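Local coordinates for dihydropteroate synthase (Burkholderia cenocepacia, PDB 2Y5S), which probably catalyses the condensation of para-aminobenzoate with 6-hydroxymethyl-7,8-dihydropterin diphosphate to 7,8-dihydropteroate, a step of folate biosynthesis, at residues L63-E68 with E91-L96. Numbering follows the deposited sequence.
Sequences LDIGGE and EALRPL
Leu93 of helix 79-93 puts one methyl against two residues of strand 62-66. Its CD1 lies 4.0 Å from CD1 of Ile65. The two side chains meet tip to tip. The same Leu93 CD1 is 4.3 Å from CD1 of Leu63, a slightly looser touch. Leu63 and Ile65 alternate with Asp64 along the strand, and in both the CA-CB bond points toward segment 91-96. In Ile65 the long branch leads: CG1 is anti to the carbonyl carbon (chi1 -60°), and the extended chi2 of 165° carries CD1 out to Leu93. The backbones stay well apart, with the CA atoms of Leu63 and Leu93 separated by 9.3 Å. Residues 94-96 form a 3-10 segment, and Leu96 N is hydrogen-bonded back to Leu93 O at 3.0 Å.

The contact belongs to the beta-alpha-beta unit of strand 62-66, helix 79-93 and strand 100-103 in a TIM-barrel fold. Helix 45-58 adds Ala52, which touches both Leu63 and Leu93. On the other side of the strand, Asp64 is hydrogen-bonded to Ser101 and Asn122 and forms a salt bridge with Arg270. The side chain of Ile65 is about 11 Å from the bound 7,8-dihydropteroate. Three buried methyl groups meet here, so the contact rests on van der Waals and hydrophobic packing and lacks the directionality of a hydrogen bond.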
loop_
_atom_site.group_PDB
_atom_site.type_symbol
_atom_site.label_atom_id
_atom_site.label_comp_id
_atom_site.label_asym_id
_atom_site.label_seq_id
_atom_site.Cartn_x
_atom_site.Cartn_y
_atom_site.Cartn_z
ATOM N N LEU B 63 3.209 -21.186 3.790
ATOM C CA LEU B 63 2.508 -21.617 2.589
ATOM C C LEU B 63 1.159 -22.204 2.966
ATOM O O LEU B 63 1.081 -23.016 3.886
ATOM C CB LEU B 63 3.321 -22.666 1.823
ATOM C CG LEU B 63 4.677 -22.181 1.325
ATOM C CD1 LEU B 63 5.503 -23.373 0.795
ATOM C CD2 LEU B 63 4.476 -21.090 0.271
ATOM N N ASP B 64 0.112 -21.804 2.245
ATOM C CA ASP B 64 -1.235 -22.303 2.506
ATOM C C ASP B 64 -1.613 -23.242 1.368
ATOM O O ASP B 64 -1.712 -22.830 0.207
ATOM C CB ASP B 64 -2.241 -21.145 2.654
ATOM C CG ASP B 64 -3.585 -21.580 3.297
ATOM O OD1 ASP B 64 -3.600 -22.427 4.215
ATOM O OD2 ASP B 64 -4.643 -21.057 2.889
ATOM N N ILE B 65 -1.751 -24.516 1.711
ATOM C CA ILE B 65 -2.024 -25.572 0.757
ATOM C C ILE B 65 -3.520 -25.851 0.790
ATOM O O ILE B 65 -4.064 -26.174 1.840
ATOM C CB ILE B 65 -1.302 -26.889 1.137
ATOM C CG1 ILE B 65 0.222 -26.717 1.192
ATOM C CG2 ILE B 65 -1.671 -27.991 0.148
ATOM C CD1 ILE B 65 0.923 -27.874 1.908
ATOM N N GLY B 66 -4.181 -25.725 -0.353
ATOM C CA GLY B 66 -5.604 -26.019 -0.445
ATOM C C GLY B 66 -5.900 -26.871 -1.655
ATOM O O GLY B 66 -5.551 -26.487 -2.771
ATOM N N GLY B 67 -6.543 -28.022 -1.429
ATOM C CA GLY B 67 -6.946 -28.936 -2.501
ATOM C C GLY B 67 -8.355 -28.691 -3.022
ATOM O O GLY B 67 -8.835 -29.420 -3.888
ATOM N N GLU B 68 -9.020 -27.664 -2.494
ATOM C CA GLU B 68 -10.395 -27.338 -2.878
ATOM C C GLU B 68 -10.494 -25.891 -3.350
ATOM O O GLU B 68 -9.519 -25.139 -3.299
ATOM C CB GLU B 68 -11.322 -27.554 -1.675
ATOM C CG GLU B 68 -12.825 -27.456 -1.979
ATOM C CD GLU B 68 -13.696 -28.055 -0.894
ATOM O OE1 GLU B 68 -13.176 -28.830 -0.061
ATOM O OE2 GLU B 68 -14.906 -27.748 -0.876
ATOM N N GLU B 91 3.977 -33.731 2.359
ATOM C CA GLU B 91 5.143 -34.610 2.463
ATOM C C GLU B 91 6.356 -34.017 1.719
ATOM O O GLU B 91 7.461 -33.956 2.265
ATOM C CB GLU B 91 4.791 -36.028 1.970
ATOM C CG GLU B 91 3.710 -36.737 2.823
ATOM C CD GLU B 91 3.256 -38.097 2.268
ATOM O OE1 GLU B 91 3.518 -38.405 1.083
ATOM O OE2 GLU B 91 2.625 -38.868 3.030
ATOM N N ALA B 92 6.136 -33.544 0.496
ATOM C CA ALA B 92 7.216 -32.970 -0.319
ATOM C C ALA B 92 7.731 -31.642 0.205
ATOM O O ALA B 92 8.902 -31.327 0.025
ATOM C CB ALA B 92 6.771 -32.816 -1.779
ATOM N N LEU B 93 6.863 -30.851 0.838
ATOM C CA LEU B 93 7.246 -29.521 1.309
ATOM C C LEU B 93 7.791 -29.471 2.743
ATOM O O LEU B 93 8.460 -28.505 3.098
ATOM C CB LEU B 93 6.073 -28.545 1.178
ATOM C CG LEU B 93 5.616 -28.206 -0.241
ATOM C CD1 LEU B 93 4.336 -27.362 -0.197
ATOM C CD2 LEU B 93 6.706 -27.476 -1.017
ATOM N N ARG B 94 7.497 -30.486 3.558
ATOM C CA ARG B 94 8.025 -30.569 4.936
ATOM C C ARG B 94 9.518 -30.314 5.080
ATOM O O ARG B 94 9.922 -29.588 5.984
ATOM C CB ARG B 94 7.704 -31.924 5.580
ATOM C CG ARG B 94 6.587 -31.855 6.566
ATOM C CD ARG B 94 6.332 -33.208 7.200
ATOM N NE ARG B 94 7.304 -33.553 8.234
ATOM C CZ ARG B 94 7.354 -33.013 9.452
ATOM N NH1 ARG B 94 6.493 -32.062 9.814
ATOM N NH2 ARG B 94 8.284 -33.428 10.310
ATOM N N PRO B 95 10.348 -30.929 4.208
ATOM C CA PRO B 95 11.787 -30.723 4.331
ATOM C C PRO B 95 12.228 -29.255 4.208
ATOM O O PRO B 95 13.269 -28.902 4.749
ATOM C CB PRO B 95 12.364 -31.578 3.194
ATOM C CG PRO B 95 11.373 -32.649 2.993
ATOM C CD PRO B 95 10.037 -31.987 3.229
ATOM N N LEU B 96 11.429 -28.403 3.553
ATOM C CA LEU B 96 11.801 -27.000 3.365
ATOM C C LEU B 96 11.801 -26.149 4.654
ATOM O O LEU B 96 12.279 -25.021 4.644
ATOM C CB LEU B 96 10.911 -26.338 2.299
ATOM C CG LEU B 96 11.002 -26.906 0.875
ATOM C CD1 LEU B 96 10.054 -26.173 -0.060
ATOM C CD2 LEU B 96 12.434 -26.862 0.343
#